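Local coordinates for protein elongation factor G (Thermus thermophilus, PDB 2DY1) that binds GTP with a magnesium ion and, as an EF-G-type translation factor, probably hydrolyses GTP during the elongation phase of protein synthesis, at residues Ala97-Leu102 with Arg304-Arg309. Sequence-based numbering, arbitrary orientation.
Sequences AADAAL and RLYRGR
NH1 of R304 is held by two oxygens: the carbonyl A97 O at 2.8 Å and D99 OD1 at 2.9 Å from NH1. Both acceptors lie close to the guanidinium plane, yet the nitrogen sits above the plane of the A97 peptide carbonyl and well above that of the D99 carboxylate. The second arm of the salt bridge is different. R304 NH2 reaches the syn side of D99 OD2 at 2.9 Å, in a more bent bond of 144°. The grip is thus end-on, one nitrogen to each carboxylate oxygen, but with the two flat groups turned 63° apart. The R304 chain bends at chi2 (65°), which turns CD aside, and the N-H of NE goes to L305 O, 2.9 Å from NE, which helps fix the rotation of the guanidinium. Y306 CD1 lies 3.6 Å above the guanidinium plane of R304, over its centre, while the CG of R304 lies over the ring near its rim. The Y306 hydroxyl goes on to bond E96 O. A looser contact sets methyl on methylene, A97 CB lying 4.2 Å from R304 CB. D99 OD1 also pairs with R278, so two arginines share this buried carboxylate and probably keep it ionised. An alanine in place of R304 would probably leave A97 O without this donor, D99 with one of its two arginine partners gone, and the Y306 ring freer to shift. This is a buried interdomain salt bridge, joining the helix-to-strand turn of the P-loop GTPase domain to a domain 2 strand that ends in a classic beta bulge.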
# COMPACT_ATOMS: atom_id res chain seq x y z
N ALA A 97 -3.60 -8.65 -10.53
CA ALA A 97 -3.61 -8.83 -11.97
C ALA A 97 -3.05 -10.12 -12.50
O ALA A 97 -3.28 -10.45 -13.65
CB ALA A 97 -2.84 -7.66 -12.62
N ALA A 98 -2.31 -10.86 -11.68
CA ALA A 98 -1.65 -12.07 -12.15
C ALA A 98 -2.30 -13.34 -11.65
O ALA A 98 -3.10 -13.29 -10.74
CB ALA A 98 -0.18 -12.05 -11.71
N ASP A 99 -1.91 -14.47 -12.26
CA ASP A 99 -2.44 -15.76 -11.84
C ASP A 99 -1.41 -16.55 -11.02
O ASP A 99 -1.70 -17.66 -10.57
CB ASP A 99 -2.87 -16.59 -13.07
CG ASP A 99 -3.97 -15.91 -13.87
OD1 ASP A 99 -4.73 -15.12 -13.29
OD2 ASP A 99 -4.05 -16.18 -15.10
N ALA A 100 -0.22 -15.97 -10.82
CA ALA A 100 0.83 -16.62 -10.03
C ALA A 100 1.85 -15.56 -9.66
O ALA A 100 1.94 -14.53 -10.33
CB ALA A 100 1.51 -17.72 -10.83
N ALA A 101 2.61 -15.83 -8.60
CA ALA A 101 3.64 -14.90 -8.16
C ALA A 101 5.02 -15.55 -8.30
O ALA A 101 5.21 -16.69 -7.90
CB ALA A 101 3.41 -14.53 -6.71
N LEU A 102 5.95 -14.82 -8.90
CA LEU A 102 7.35 -15.27 -9.02
C LEU A 102 8.02 -14.39 -7.97
O LEU A 102 8.04 -13.17 -8.11
CB LEU A 102 7.90 -14.97 -10.41
CG LEU A 102 9.42 -15.19 -10.60
CD1 LEU A 102 9.80 -16.67 -10.27
CD2 LEU A 102 9.82 -14.87 -12.06
N ARG A 304 -6.12 -6.19 -17.10
CA ARG A 304 -5.81 -7.61 -17.15
C ARG A 304 -7.07 -8.28 -17.70
O ARG A 304 -8.16 -8.04 -17.18
CB ARG A 304 -5.52 -8.18 -15.77
CG ARG A 304 -5.65 -9.73 -15.72
CD ARG A 304 -4.60 -10.44 -16.57
NE ARG A 304 -5.03 -11.82 -16.86
CZ ARG A 304 -4.91 -12.86 -16.04
NH1 ARG A 304 -4.34 -12.74 -14.84
NH2 ARG A 304 -5.42 -14.03 -16.42
N LEU A 305 -6.91 -9.08 -18.74
CA LEU A 305 -8.04 -9.83 -19.31
C LEU A 305 -7.93 -11.21 -18.65
O LEU A 305 -7.03 -11.99 -18.95
CB LEU A 305 -7.90 -9.94 -20.83
CG LEU A 305 -9.02 -10.67 -21.58
CD1 LEU A 305 -10.36 -9.97 -21.32
CD2 LEU A 305 -8.71 -10.67 -23.07
N TYR A 306 -8.86 -11.49 -17.75
CA TYR A 306 -8.84 -12.75 -17.02
C TYR A 306 -9.43 -13.90 -17.78
O TYR A 306 -9.01 -15.04 -17.63
CB TYR A 306 -9.63 -12.62 -15.70
CG TYR A 306 -9.03 -11.69 -14.66
CD1 TYR A 306 -7.85 -12.02 -14.00
CD2 TYR A 306 -9.68 -10.50 -14.30
CE1 TYR A 306 -7.32 -11.20 -12.99
CE2 TYR A 306 -9.15 -9.66 -13.29
CZ TYR A 306 -7.97 -10.03 -12.64
OH TYR A 306 -7.48 -9.22 -11.63
N ARG A 307 -10.41 -13.58 -18.61
CA ARG A 307 -11.12 -14.62 -19.34
C ARG A 307 -11.65 -14.01 -20.59
O ARG A 307 -11.91 -12.82 -20.62
CB ARG A 307 -12.31 -15.11 -18.49
CG ARG A 307 -13.02 -16.38 -18.98
CD ARG A 307 -14.10 -16.79 -17.98
NE ARG A 307 -15.14 -15.77 -17.86
CZ ARG A 307 -15.93 -15.63 -16.80
NH1 ARG A 307 -15.80 -16.44 -15.76
NH2 ARG A 307 -16.84 -14.67 -16.79
N GLY A 308 -11.80 -14.84 -21.61
CA GLY A 308 -12.35 -14.36 -22.86
C GLY A 308 -11.33 -13.92 -23.88
O GLY A 308 -10.13 -13.98 -23.65
N ARG A 309 -11.83 -13.48 -25.03
CA ARG A 309 -10.97 -13.05 -26.09
C ARG A 309 -11.50 -11.73 -26.63
O ARG A 309 -12.70 -11.46 -26.56
CB ARG A 309 -10.94 -14.14 -27.18
CG ARG A 309 -10.12 -13.82 -28.41
CD ARG A 309 -9.87 -15.08 -29.24
NE ARG A 309 -9.26 -14.76 -30.53
CZ ARG A 309 -9.94 -14.28 -31.56
NH1 ARG A 309 -11.25 -14.07 -31.46
NH2 ARG A 309 -9.31 -13.97 -32.69